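Local coordinates for insecticidal crystal protein Cry7Cal (PDB 5ZI1) that is an insecticidal three-domain Cry toxin active against the migratory locust, probably acting through receptor binding and pore formation in the gut membrane, at residues V246-R251 with V455-D460; E307-F312 with N364-W369; L112-F117 with W165-Y170; N502-N507 with L578-A583. All coordinates share one frame; numbering follows the deposited sequence. Where two conformers were deposited one is given.

Contact 1 (V246-R251 with V455-D460); sequences VTELTR and VSVRPD
Glu-248 and Val-457 mark the closest backbone approach of two irregular loops, with their CA atoms 4.9 Å apart, at the seam between the central and C-terminal domains of a three-domain Cry toxin. Segment 246-251 links strands 245-246 and 252-254, while 455-460 follows strand 448-454. No backbone-to-backbone hydrogen bond joins them; each segment instead offers a main-chain N-H to a side chain of the other. Leu-249 N donates almost straight (171°) to Ser-456 OG at 3.1 Å. In return, Arg-458 N donates to Glu-248 OE2 at 2.9 Å, meeting it from above the carboxylate plane, 53° out. A water adds a third link, donating to both Thr-247 O and Ser-456 O. The side chain of Glu-248 has CG anti to its carbonyl carbon (chi1 -41°) and runs extended from there, crossing Val-457 at about a right angle. Its other oxygen, OE1, forms a salt bridge with Lys-475, so both carboxylate oxygens are held, an arrangement consistent with a charged glutamate. Ser-456 OG is likewise shared, with a second hydrogen bond to His-454 ND1. Met-25 of helix 13-26, from the N-terminal domain, packs on Thr-247, Leu-249 and Ser-456. Val-457 CG1 lies 3.7 Å from Glu-248 OE1, and CG2 is 3.1 Å from Leu-249 O, a close approach.

Contact 2 (E307-F312 with N364-W369); sequences EPNDRF and NKSATW
The amides of Asn-309 and Asn-364 meet tip to tip with their planes 51° apart, joining two hairpin loops at the end of the domain II beta-prism. The carboxylate of Asp-310 stands perpendicular to the Asn-364 amide, and the Phe-312 ring, with Asp-310 CB in plane at its edge, meets Asn-364 CB obliquely, CZ to CB 3.6 Å. Asn-364 is thus the hub: CG lies anti to its backbone N (chi1 -178°), and ND2 sits 3.0 Å from Asn-309 OD1, a weak, bent hydrogen bond, and 3.1 Å from Asp-310 OD2. That OD2 is itself hydrogen-bonded to Tyr-268 OH. The Pro-308 ring passes alongside the same amide, running the other way, its CG 3.5 Å from Asn-364 OD1. Asn-309 OD1 also accepts from Asp-310 N at 2.7 Å, a bond within the same loop that holds the amide oxygen. Loops at this end of domain II are implicated in receptor recognition in related Cry toxins, which may hold here too. Ser-366 completes the polar circuit: its OG receives Asn-309 ND2 at 3.0 Å, nearly in the plane of that amide, and donates to Asn-364 OD1 at 2.8 Å.

Contact 3 (L112-F117 with W165-Y170); sequences LVYERF and WGMQQY
A Schellman motif closes helix 141-165 of the N-terminal helical domain, and Trp-165, just before its glycine, packs against Val-113, Tyr-114 and Phe-117 of helix 107-127. Gly-166 has positive phi (98°), and the chain then runs through Met-167 to the N-cap Gln-168 of the next helix. Val-113 CG1 makes a CH-pi contact over one face of the indole, 3.5 Å from the centroid of its five-membered ring; CG2 reaches Trp-165 CZ2 at 3.7 Å. Farther along the indole, CZ3 touches Phe-117 CB at 3.7 Å, and the two rings meet obliquely, planes 55° apart. Met-167 approaches the Tyr-114 ring at its edge, CG 3.5 Å from CE1, with SD placed for a Met-aromatic contact. Tyr-114 OH is hydrogen-bonded to Glu-171 OE1. Around this cluster, Trp-165 stacks edge-to-face with Trp-100 and touches Leu-97 of helix 73-101, while Phe-117 meets Phe-175 edge-to-face, so helices 73-101, 107-127, 141-165 and 169-202 converge here.

Contact 4 (N502-N507 with L578-A583); sequences NNLPSN and LYIIKA
Asn-507 holds segment 578-583 with two acceptors, one from its backbone and one from its side chain. Its O receives Ile-580 N at 2.8 Å, a fairly straight bond (163°). Its OD1 receives Lys-582 N at 2.9 Å, with the donor above the carbonyl plane, 52° out; chi1 of -70° puts the amide carbon CG beside the backbone N, from where OD1 makes this bond. Asn-507 CA adds a CA-H...O contact of 3.1 Å with Ile-580 O. A water donates to Asn-507 OD1 and accepts from Ala-583 N, carrying the link one residue further. The aliphatic part of Lys-582 packs on Leu-504, CD 3.8 Å from Leu-504 CB. Leu-504 CD1 packs on Ile-580 CB at 3.9 Å, the two side chains crossing at about a right angle. The Tyr-579 ring turns its edge toward the Asn-507 carbonyl carbon. In the next shell, Lys-582 touches Asn-501 and Asn-502 ND2 is hydrogen-bonded to Asn-587 OD1. The contact joins the loop before strand 508-513 to strand 575-580 and the residues after it, in the C-terminal beta-sandwich domain, where 575-580 is flanked by 508-513, paired through Leu-578 and Val-509, and by 534-538, paired through Tyr-579 and Ser-537.

Overall arrangement
From the N terminus, contact 3 closes first, joining helix 107-127 to the turn between helices 141-165 and 169-202 within the N-terminal helical domain. Contact 1 then opens at 246-251 and closes at 455-460, so its loop spans most of the beta-prism domain; contact 2, between 307-312 and 364-369, is enclosed within that span. Contact 4 follows in series, in the C-terminal domain. No two loops cross. Contact 1 lies nearest the chain's centre, about 9 Å from it, whereas contacts 2 and 3 lie on opposite sides, centres about 73 Å apart. Contact 1 gathers the three domains, while the others tie elements within one domain each.

Contact 1 (V246-R251 with V455-D460)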
loop_
_atom_site.group_PDB
_atom_site.type_symbol
_atom_site.label_atom_id
_atom_site.label_comp_id
_atom_site.label_asym_id
_atom_site.label_seq_id
_atom_site.Cartn_x
_atom_site.Cartn_y
_atom_site.Cartn_z
ATOM N N VAL A 246 12.947 -7.676 -2.901
ATOM C CA VAL A 246 12.611 -6.732 -1.843
ATOM C C VAL A 246 11.720 -5.652 -2.438
ATOM O O VAL A 246 12.122 -4.949 -3.377
ATOM C CB VAL A 246 13.868 -6.130 -1.197
ATOM C CG1 VAL A 246 13.466 -5.070 -0.175
ATOM C CG2 VAL A 246 14.681 -7.225 -0.543
ATOM N N THR A 247 10.523 -5.498 -1.878
ATOM C CA THR A 247 9.534 -4.591 -2.434
ATOM C C THR A 247 9.050 -3.582 -1.401
ATOM O O THR A 247 9.194 -3.771 -0.181
ATOM C CB THR A 247 8.364 -5.385 -2.971
ATOM O OG1 THR A 247 7.787 -6.108 -1.879
ATOM C CG2 THR A 247 8.867 -6.387 -3.998
ATOM N N GLU A 248 8.473 -2.488 -1.910
ATOM C CA GLU A 248 7.967 -1.412 -1.068
ATOM C C GLU A 248 6.587 -0.985 -1.551
ATOM O O GLU A 248 6.338 -0.939 -2.757
ATOM C CB GLU A 248 8.898 -0.191 -1.079
ATOM C CG GLU A 248 10.385 -0.508 -1.027
ATOM C CD GLU A 248 11.230 0.756 -0.797
ATOM O OE1 GLU A 248 10.977 1.779 -1.491
ATOM O OE2 GLU A 248 12.125 0.731 0.093
ATOM N N LEU A 249 5.709 -0.656 -0.595
ATOM C CA LEU A 249 4.400 -0.059 -0.852
ATOM C C LEU A 249 4.492 1.439 -0.580
ATOM O O LEU A 249 4.534 1.857 0.580
ATOM C CB LEU A 249 3.339 -0.675 0.056
ATOM C CG LEU A 249 3.181 -2.182 0.069
ATOM C CD1 LEU A 249 2.359 -2.609 1.284
ATOM C CD2 LEU A 249 2.530 -2.651 -1.245
ATOM N N THR A 250 4.477 2.248 -1.626
ATOM C CA THR A 250 4.671 3.683 -1.478
ATOM C C THR A 250 3.376 4.464 -1.330
ATOM O O THR A 250 3.421 5.695 -1.288
ATOM C CB THR A 250 5.426 4.222 -2.688
ATOM O OG1 THR A 250 4.654 3.961 -3.862
ATOM C CG2 THR A 250 6.787 3.557 -2.814
ATOM N N ARG A 251 2.230 3.797 -1.308
ATOM C CA ARG A 251 0.961 4.509 -1.286
ATOM C C ARG A 251 0.723 5.144 0.084
ATOM O O ARG A 251 1.109 4.594 1.118
ATOM C CB ARG A 251 -0.188 3.566 -1.646
ATOM C CG ARG A 251 -0.738 2.695 -0.525
ATOM C CD ARG A 251 0.271 1.691 -0.030
ATOM N NE ARG A 251 -0.222 0.819 1.042
ATOM C CZ ARG A 251 -0.316 1.157 2.331
ATOM N NH1 ARG A 251 0.016 2.378 2.747
ATOM N NH2 ARG A 251 -0.761 0.264 3.204
ATOM N N VAL A 455 5.644 0.962 6.267
ATOM C CA VAL A 455 7.011 0.860 6.780
ATOM C C VAL A 455 7.916 -0.002 5.899
ATOM O O VAL A 455 9.143 0.002 6.087
ATOM C CB VAL A 455 6.944 0.401 8.258
ATOM C CG1 VAL A 455 8.319 0.103 8.853
ATOM C CG2 VAL A 455 6.281 1.487 9.090
ATOM N N SER A 456 7.362 -0.696 4.892
ATOM C CA SER A 456 8.224 -1.405 3.952
ATOM C C SER A 456 9.074 -0.448 3.132
ATOM O O SER A 456 10.129 -0.846 2.620
ATOM C CB SER A 456 7.393 -2.280 3.012
ATOM O OG SER A 456 6.476 -1.494 2.277
ATOM N N VAL A 457 8.642 0.801 2.977
ATOM C CA VAL A 457 9.490 1.778 2.309
ATOM C C VAL A 457 10.668 2.108 3.210
ATOM O O VAL A 457 10.492 2.461 4.384
ATOM C CB VAL A 457 8.705 3.048 1.980
ATOM C CG1 VAL A 457 9.562 3.958 1.092
ATOM C CG2 VAL A 457 7.382 2.685 1.355
ATOM N N ARG A 458 11.856 2.015 2.667
ATOM C CA ARG A 458 13.060 2.232 3.415
ATOM C C ARG A 458 13.694 3.555 3.005
ATOM O O ARG A 458 13.543 3.991 1.861
ATOM C CB ARG A 458 14.023 1.063 3.199
ATOM C CG ARG A 458 13.398 -0.308 3.547
ATOM C CD ARG A 458 12.643 -0.248 4.891
ATOM N NE ARG A 458 13.512 0.307 5.937
ATOM C CZ ARG A 458 13.095 0.934 7.039
ATOM N NH1 ARG A 458 13.992 1.407 7.906
ATOM N NH2 ARG A 458 11.794 1.088 7.282
ATOM N N PRO A 459 14.329 4.273 3.935
ATOM C CA PRO A 459 14.812 5.625 3.615
ATOM C C PRO A 459 16.143 5.675 2.882
ATOM O O PRO A 459 16.540 6.764 2.459
ATOM C CB PRO A 459 14.904 6.297 4.990
ATOM C CG PRO A 459 15.041 5.186 5.971
ATOM C CD PRO A 459 14.258 4.031 5.387
ATOM N N ASP A 460 16.772 4.529 2.614
ATOM C CA ASP A 460 18.120 4.544 2.057
ATOM C C ASP A 460 18.205 4.235 0.569
ATOM O O ASP A 460 19.236 4.553 -0.037
ATOM C CB ASP A 460 19.019 3.543 2.791
ATOM C CG ASP A 460 19.337 3.974 4.191
ATOM O OD1 ASP A 460 19.429 3.092 5.067
ATOM O OD2 ASP A 460 19.486 5.193 4.413
HETATM O O HOH W 1 11.409 -3.100 2.116
#

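Contact 2 (E307-F312 with N364-W369)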
loop_
_atom_site.group_PDB
_atom_site.type_symbol
_atom_site.label_atom_id
_atom_site.label_comp_id
_atom_site.label_asym_id
_atom_site.label_seq_id
_atom_site.Cartn_x
_atom_site.Cartn_y
_atom_site.Cartn_z
ATOM N N GLU A 307 -13.654 32.057 23.297
ATOM C CA GLU A 307 -14.487 31.936 24.496
ATOM C C GLU A 307 -15.947 32.249 24.165
ATOM O O GLU A 307 -16.497 33.269 24.592
ATOM C CB GLU A 307 -13.952 32.852 25.602
ATOM C CG GLU A 307 -14.547 32.615 26.971
ATOM C CD GLU A 307 -13.641 33.090 28.107
ATOM O OE1 GLU A 307 -13.699 32.504 29.206
ATOM O OE2 GLU A 307 -12.864 34.054 27.912
ATOM N N PRO A 308 -16.616 31.375 23.392
ATOM C CA PRO A 308 -18.043 31.593 23.092
ATOM C C PRO A 308 -18.910 31.350 24.312
ATOM O O PRO A 308 -20.005 31.911 24.448
ATOM C CB PRO A 308 -18.341 30.547 22.001
ATOM C CG PRO A 308 -17.323 29.497 22.215
ATOM C CD PRO A 308 -16.084 30.217 22.654
ATOM N N ASN A 309 -18.436 30.440 25.165
ATOM C CA ASN A 309 -19.023 30.101 26.458
ATOM C C ASN A 309 -18.016 29.205 27.166
ATOM O O ASN A 309 -17.324 29.650 28.086
ATOM C CB ASN A 309 -20.378 29.408 26.331
ATOM C CG ASN A 309 -20.482 28.548 25.079
ATOM O OD1 ASN A 309 -20.007 27.413 25.063
ATOM N ND2 ASN A 309 -21.193 29.048 24.067
ATOM N N ASP A 310 -17.877 27.961 26.709
ATOM C CA ASP A 310 -16.631 27.258 26.968
ATOM C C ASP A 310 -15.477 28.091 26.426
ATOM O O ASP A 310 -15.667 29.004 25.610
ATOM C CB ASP A 310 -16.596 25.906 26.269
ATOM C CG ASP A 310 -17.874 25.113 26.451
ATOM O OD1 ASP A 310 -18.335 24.928 27.597
ATOM O OD2 ASP A 310 -18.394 24.638 25.413
ATOM N N ARG A 311 -14.266 27.750 26.854
ATOM C CA ARG A 311 -13.063 28.383 26.325
ATOM C C ARG A 311 -12.087 27.284 25.925
ATOM O O ARG A 311 -11.957 26.284 26.634
ATOM C CB ARG A 311 -12.453 29.384 27.351
ATOM C CG ARG A 311 -10.921 29.526 27.344
ATOM C CD ARG A 311 -10.456 30.711 28.255
ATOM N NE ARG A 311 -10.722 32.009 27.604
ATOM C CZ ARG A 311 -9.785 32.844 27.152
ATOM N NH1 ARG A 311 -8.504 32.522 27.290
ATOM N NH2 ARG A 311 -10.128 33.997 26.571
ATOM N N PHE A 312 -11.443 27.439 24.766
ATOM C CA PHE A 312 -10.668 26.354 24.164
ATOM C C PHE A 312 -9.916 26.874 22.955
ATOM O O PHE A 312 -10.378 27.790 22.270
ATOM C CB PHE A 312 -11.559 25.192 23.726
ATOM C CG PHE A 312 -12.672 25.615 22.835
ATOM C CD1 PHE A 312 -12.486 25.702 21.455
ATOM C CD2 PHE A 312 -13.910 25.957 23.377
ATOM C CE1 PHE A 312 -13.511 26.114 20.630
ATOM C CE2 PHE A 312 -14.951 26.357 22.551
ATOM C CZ PHE A 312 -14.749 26.443 21.168
ATOM N N ASN A 364 -17.702 23.489 19.188
ATOM C CA ASN A 364 -18.720 24.292 19.844
ATOM C C ASN A 364 -19.516 25.022 18.779
ATOM O O ASN A 364 -18.931 25.733 17.956
ATOM C CB ASN A 364 -18.100 25.297 20.804
ATOM C CG ASN A 364 -19.149 26.097 21.520
ATOM O OD1 ASN A 364 -19.591 27.146 21.047
ATOM N ND2 ASN A 364 -19.576 25.592 22.662
ATOM N N LYS A 365 -20.839 24.857 18.798
ATOM C CA LYS A 365 -21.725 25.550 17.867
ATOM C C LYS A 365 -22.670 26.438 18.667
ATOM O O LYS A 365 -23.552 25.940 19.368
ATOM C CB LYS A 365 -22.498 24.569 16.992
ATOM C CG LYS A 365 -23.255 25.247 15.867
ATOM C CD LYS A 365 -23.947 24.214 14.986
ATOM C CE LYS A 365 -24.476 24.823 13.697
ATOM N NZ LYS A 365 -25.677 25.671 13.916
ATOM N N SER A 366 -22.489 27.750 18.538
ATOM C CA SER A 366 -23.304 28.737 19.234
ATOM C C SER A 366 -23.661 29.875 18.286
ATOM O O SER A 366 -24.551 29.731 17.442
ATOM C CB SER A 366 -22.560 29.265 20.464
ATOM O OG SER A 366 -22.172 28.193 21.312
ATOM N N ALA A 367 -22.991 31.019 18.424
ATOM C CA ALA A 367 -23.157 32.057 17.420
ATOM C C ALA A 367 -22.386 31.705 16.160
ATOM O O ALA A 367 -22.774 32.122 15.064
ATOM C CB ALA A 367 -22.702 33.411 17.955
ATOM N N THR A 368 -21.289 30.957 16.304
ATOM C CA THR A 368 -20.526 30.411 15.195
ATOM C C THR A 368 -20.153 28.980 15.550
ATOM O O THR A 368 -20.463 28.491 16.639
ATOM C CB THR A 368 -19.286 31.254 14.883
ATOM O OG1 THR A 368 -18.686 30.769 13.677
ATOM C CG2 THR A 368 -18.276 31.177 16.019
ATOM N N TRP A 369 -19.487 28.296 14.618
ATOM C CA TRP A 369 -19.265 26.856 14.713
ATOM C C TRP A 369 -17.760 26.602 14.707
ATOM O O TRP A 369 -17.104 26.749 13.671
ATOM C CB TRP A 369 -19.985 26.149 13.565
ATOM C CG TRP A 369 -20.121 24.672 13.711
ATOM C CD1 TRP A 369 -19.539 23.885 14.658
ATOM C CD2 TRP A 369 -20.892 23.795 12.873
ATOM N NE1 TRP A 369 -19.899 22.570 14.465
ATOM C CE2 TRP A 369 -20.725 22.489 13.371
ATOM C CE3 TRP A 369 -21.704 23.987 11.750
ATOM C CZ2 TRP A 369 -21.339 21.379 12.782
ATOM C CZ3 TRP A 369 -22.322 22.881 11.172
ATOM C CH2 TRP A 369 -22.139 21.598 11.691
#

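Contact 3 (L112-F117 with W165-Y170)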
loop_
_atom_site.group_PDB
_atom_site.type_symbol
_atom_site.label_atom_id
_atom_site.label_comp_id
_atom_site.label_asym_id
_atom_site.label_seq_id
_atom_site.Cartn_x
_atom_site.Cartn_y
_atom_site.Cartn_z
ATOM N N LEU A 112 2.705 -38.593 -4.231
ATOM C CA LEU A 112 1.708 -38.099 -3.284
ATOM C C LEU A 112 1.635 -36.581 -3.269
ATOM O O LEU A 112 0.544 -36.016 -3.179
ATOM C CB LEU A 112 1.994 -38.625 -1.874
ATOM C CG LEU A 112 1.496 -40.050 -1.634
ATOM C CD1 LEU A 112 2.146 -40.610 -0.386
ATOM C CD2 LEU A 112 -0.029 -40.084 -1.518
ATOM N N VAL A 113 2.774 -35.895 -3.362
ATOM C CA VAL A 113 2.690 -34.443 -3.303
ATOM C C VAL A 113 2.230 -33.882 -4.642
ATOM O O VAL A 113 1.480 -32.898 -4.664
ATOM C CB VAL A 113 4.014 -33.816 -2.814
ATOM C CG1 VAL A 113 5.179 -34.139 -3.758
ATOM C CG2 VAL A 113 3.848 -32.322 -2.630
ATOM N N TYR A 114 2.612 -34.524 -5.756
ATOM C CA TYR A 114 2.048 -34.169 -7.057
ATOM C C TYR A 114 0.527 -34.238 -7.050
ATOM O O TYR A 114 -0.138 -33.302 -7.532
ATOM C CB TYR A 114 2.603 -35.052 -8.162
ATOM C CG TYR A 114 1.914 -34.846 -9.505
ATOM C CD1 TYR A 114 2.394 -33.909 -10.401
ATOM C CD2 TYR A 114 0.801 -35.578 -9.879
ATOM C CE1 TYR A 114 1.782 -33.688 -11.610
ATOM C CE2 TYR A 114 0.184 -35.366 -11.095
ATOM C CZ TYR A 114 0.686 -34.431 -11.964
ATOM O OH TYR A 114 0.087 -34.223 -13.195
ATOM N N GLU A 115 -0.045 -35.333 -6.534
ATOM C CA GLU A 115 -1.498 -35.481 -6.503
ATOM C C GLU A 115 -2.181 -34.423 -5.663
ATOM O O GLU A 115 -3.207 -33.899 -6.073
ATOM C CB GLU A 115 -1.817 -36.859 -5.949
ATOM C CG GLU A 115 -3.287 -37.251 -6.065
ATOM C CD GLU A 115 -3.918 -37.524 -4.719
ATOM O OE1 GLU A 115 -4.346 -36.546 -4.076
ATOM O OE2 GLU A 115 -3.977 -38.703 -4.310
ATOM N N ARG A 116 -1.686 -34.173 -4.437
ATOM C CA ARG A 116 -2.266 -33.113 -3.619
ATOM C C ARG A 116 -2.149 -31.761 -4.292
ATOM O O ARG A 116 -3.045 -30.920 -4.134
ATOM C CB ARG A 116 -1.631 -33.057 -2.231
ATOM C CG ARG A 116 -1.646 -34.384 -1.526
ATOM C CD ARG A 116 -2.894 -34.508 -0.660
ATOM N NE ARG A 116 -2.852 -35.771 0.073
ATOM C CZ ARG A 116 -3.359 -36.915 -0.373
ATOM N NH1 ARG A 116 -3.981 -36.958 -1.555
ATOM N NH2 ARG A 116 -3.244 -38.005 0.363
ATOM N N PHE A 117 -1.082 -31.536 -5.061
ATOM C CA PHE A 117 -0.936 -30.242 -5.715
ATOM C C PHE A 117 -2.028 -30.029 -6.759
ATOM O O PHE A 117 -2.752 -29.028 -6.721
ATOM C CB PHE A 117 0.446 -30.103 -6.354
ATOM C CG PHE A 117 0.561 -28.872 -7.213
ATOM C CD1 PHE A 117 0.874 -27.650 -6.645
ATOM C CD2 PHE A 117 0.280 -28.917 -8.570
ATOM C CE1 PHE A 117 0.947 -26.502 -7.424
ATOM C CE2 PHE A 117 0.344 -27.775 -9.364
ATOM C CZ PHE A 117 0.680 -26.568 -8.791
ATOM N N TRP A 165 9.119 -33.380 -8.765
ATOM C CA TRP A 165 8.022 -34.299 -8.499
ATOM C C TRP A 165 7.778 -35.288 -9.624
ATOM O O TRP A 165 6.940 -36.184 -9.465
ATOM C CB TRP A 165 6.736 -33.532 -8.267
ATOM C CG TRP A 165 6.741 -32.686 -7.062
ATOM C CD1 TRP A 165 7.591 -32.764 -5.992
ATOM C CD2 TRP A 165 5.842 -31.617 -6.789
ATOM N NE1 TRP A 165 7.264 -31.806 -5.065
ATOM C CE2 TRP A 165 6.199 -31.082 -5.535
ATOM C CE3 TRP A 165 4.772 -31.053 -7.485
ATOM C CZ2 TRP A 165 5.514 -30.021 -4.963
ATOM C CZ3 TRP A 165 4.098 -29.998 -6.917
ATOM C CH2 TRP A 165 4.470 -29.492 -5.671
ATOM N N GLY A 166 8.478 -35.152 -10.746
ATOM C CA GLY A 166 8.199 -35.944 -11.922
ATOM C C GLY A 166 7.343 -35.254 -12.964
ATOM O O GLY A 166 6.852 -35.921 -13.878
ATOM N N MET A 167 7.135 -33.948 -12.848
ATOM C CA MET A 167 6.388 -33.217 -13.854
ATOM C C MET A 167 7.255 -33.014 -15.083
ATOM O O MET A 167 8.445 -32.696 -14.975
ATOM C CB MET A 167 5.926 -31.863 -13.309
ATOM C CG MET A 167 4.641 -31.927 -12.509
ATOM S SD MET A 167 4.057 -30.328 -11.934
ATOM C CE MET A 167 3.915 -29.392 -13.422
ATOM N N GLN A 168 6.652 -33.194 -16.251
ATOM C CA GLN A 168 7.349 -32.907 -17.488
ATOM C C GLN A 168 7.281 -31.416 -17.794
ATOM O O GLN A 168 6.462 -30.673 -17.239
ATOM C CB GLN A 168 6.759 -33.729 -18.632
ATOM C CG GLN A 168 7.544 -35.003 -18.895
ATOM C CD GLN A 168 6.806 -35.939 -19.827
ATOM O OE1 GLN A 168 5.751 -36.471 -19.464
ATOM N NE2 GLN A 168 7.359 -36.163 -21.029
ATOM N N GLN A 169 8.161 -30.975 -18.695
ATOM C CA GLN A 169 8.305 -29.539 -18.897
ATOM C C GLN A 169 7.006 -28.926 -19.404
ATOM O O GLN A 169 6.641 -27.815 -18.993
ATOM C CB GLN A 169 9.467 -29.245 -19.850
ATOM C CG GLN A 169 9.771 -27.742 -20.030
ATOM C CD GLN A 169 10.315 -27.084 -18.770
ATOM O OE1 GLN A 169 11.397 -27.428 -18.293
ATOM N NE2 GLN A 169 9.558 -26.139 -18.218
ATOM N N TYR A 170 6.281 -29.636 -20.274
ATOM C CA TYR A 170 5.064 -29.059 -20.835
ATOM C C TYR A 170 4.059 -28.738 -19.740
ATOM O O TYR A 170 3.339 -27.740 -19.824
ATOM C CB TYR A 170 4.431 -30.003 -21.870
ATOM C CG TYR A 170 3.734 -31.215 -21.277
ATOM C CD1 TYR A 170 2.433 -31.126 -20.751
ATOM C CD2 TYR A 170 4.357 -32.454 -21.264
ATOM C CE1 TYR A 170 1.806 -32.231 -20.204
ATOM C CE2 TYR A 170 3.724 -33.571 -20.739
ATOM C CZ TYR A 170 2.452 -33.448 -20.210
ATOM O OH TYR A 170 1.833 -34.551 -19.682
#

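Contact 4 (N502-N507 with L578-A583)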
loop_
_atom_site.group_PDB
_atom_site.type_symbol
_atom_site.label_atom_id
_atom_site.label_comp_id
_atom_site.label_asym_id
_atom_site.label_seq_id
_atom_site.Cartn_x
_atom_site.Cartn_y
_atom_site.Cartn_z
ATOM N N ASN A 502 7.077 13.845 -26.484
ATOM C CA ASN A 502 7.109 15.158 -27.122
ATOM C C ASN A 502 7.100 16.306 -26.116
ATOM O O ASN A 502 7.385 17.446 -26.505
ATOM C CB ASN A 502 5.945 15.328 -28.122
ATOM C CG ASN A 502 4.570 15.497 -27.451
ATOM O OD1 ASN A 502 4.298 16.500 -26.767
ATOM N ND2 ASN A 502 3.673 14.535 -27.699
ATOM N N ASN A 503 6.790 16.050 -24.844
ATOM C CA ASN A 503 6.820 17.097 -23.832
ATOM C C ASN A 503 8.065 17.050 -22.956
ATOM O O ASN A 503 8.242 17.938 -22.112
ATOM C CB ASN A 503 5.575 17.020 -22.948
ATOM C CG ASN A 503 4.335 17.503 -23.655
ATOM O OD1 ASN A 503 4.406 18.353 -24.543
ATOM N ND2 ASN A 503 3.185 16.959 -23.272
ATOM N N LEU A 504 8.922 16.048 -23.129
ATOM C CA LEU A 504 10.205 16.023 -22.442
ATOM C C LEU A 504 11.071 17.190 -22.904
ATOM O O LEU A 504 11.317 17.326 -24.111
ATOM C CB LEU A 504 10.936 14.715 -22.708
ATOM C CG LEU A 504 10.787 13.591 -21.687
ATOM C CD1 LEU A 504 11.740 12.455 -22.037
ATOM C CD2 LEU A 504 11.043 14.092 -20.284
ATOM N N PRO A 505 11.540 18.049 -22.003
ATOM C CA PRO A 505 12.546 19.039 -22.411
ATOM C C PRO A 505 13.811 18.388 -22.925
ATOM O O PRO A 505 14.383 18.835 -23.923
ATOM C CB PRO A 505 12.809 19.833 -21.118
ATOM C CG PRO A 505 11.637 19.567 -20.238
ATOM C CD PRO A 505 11.170 18.180 -20.586
ATOM N N SER A 506 14.267 17.334 -22.257
ATOM C CA SER A 506 15.487 16.645 -22.631
ATOM C C SER A 506 15.275 15.155 -22.377
ATOM O O SER A 506 14.167 14.705 -22.066
ATOM C CB SER A 506 16.694 17.212 -21.866
ATOM O OG SER A 506 16.748 16.716 -20.541
ATOM N N ASN A 507 16.351 14.382 -22.511
ATOM C CA ASN A 507 16.250 12.941 -22.353
ATOM C C ASN A 507 16.025 12.525 -20.905
ATOM O O ASN A 507 15.512 11.427 -20.661
ATOM C CB ASN A 507 17.519 12.269 -22.887
ATOM C CG ASN A 507 17.637 12.340 -24.399
ATOM O OD1 ASN A 507 16.677 12.666 -25.114
ATOM N ND2 ASN A 507 18.825 12.025 -24.897
ATOM N N LEU A 578 17.435 7.867 -15.004
ATOM C CA LEU A 578 16.781 7.165 -16.096
ATOM C C LEU A 578 16.573 8.162 -17.220
ATOM O O LEU A 578 16.235 9.323 -16.971
ATOM C CB LEU A 578 15.438 6.554 -15.682
ATOM C CG LEU A 578 14.790 5.650 -16.751
ATOM C CD1 LEU A 578 14.264 4.362 -16.140
ATOM C CD2 LEU A 578 13.690 6.353 -17.515
ATOM N N TYR A 579 16.797 7.708 -18.451
ATOM C CA TYR A 579 16.707 8.561 -19.620
ATOM C C TYR A 579 15.778 7.929 -20.641
ATOM O O TYR A 579 15.687 6.707 -20.747
ATOM C CB TYR A 579 18.079 8.781 -20.282
ATOM C CG TYR A 579 19.160 9.323 -19.389
ATOM C CD1 TYR A 579 19.899 8.482 -18.585
ATOM C CD2 TYR A 579 19.464 10.673 -19.378
ATOM C CE1 TYR A 579 20.900 8.970 -17.772
ATOM C CE2 TYR A 579 20.467 11.177 -18.564
ATOM C CZ TYR A 579 21.183 10.317 -17.766
ATOM O OH TYR A 579 22.190 10.795 -16.952
ATOM N N ILE A 580 15.099 8.782 -21.395
ATOM C CA ILE A 580 14.407 8.407 -22.614
ATOM C C ILE A 580 15.105 9.152 -23.733
ATOM O O ILE A 580 15.160 10.386 -23.714
ATOM C CB ILE A 580 12.916 8.768 -22.577
ATOM C CG1 ILE A 580 12.186 7.997 -21.474
ATOM C CG2 ILE A 580 12.275 8.517 -23.939
ATOM C CD1 ILE A 580 12.184 6.503 -21.675
ATOM N N ILE A 581 15.633 8.417 -24.707
ATOM C CA ILE A 581 16.349 9.031 -25.820
ATOM C C ILE A 581 15.284 9.564 -26.772
ATOM O O ILE A 581 14.723 8.809 -27.577
ATOM C CB ILE A 581 17.297 8.043 -26.506
ATOM C CG1 ILE A 581 18.134 7.306 -25.455
ATOM C CG2 ILE A 581 18.201 8.757 -27.507
ATOM C CD1 ILE A 581 18.877 8.224 -24.502
ATOM N N LYS A 582 14.993 10.869 -26.673
ATOM C CA LYS A 582 13.889 11.456 -27.435
ATOM C C LYS A 582 14.013 11.159 -28.925
ATOM O O LYS A 582 13.048 10.729 -29.562
ATOM C CB LYS A 582 13.824 12.969 -27.210
ATOM C CG LYS A 582 13.300 13.397 -25.861
ATOM C CD LYS A 582 13.079 14.907 -25.809
ATOM C CE LYS A 582 11.695 15.292 -26.296
ATOM N NZ LYS A 582 11.636 15.789 -27.689
ATOM N N ALA A 583 15.215 11.366 -29.482
ATOM C CA ALA A 583 15.429 11.320 -30.928
ATOM C C ALA A 583 15.010 9.998 -31.543
ATOM O O ALA A 583 14.553 9.968 -32.690
ATOM C CB ALA A 583 16.896 11.578 -31.251
HETATM O O HOH W 2 17.622 12.150 -27.941
#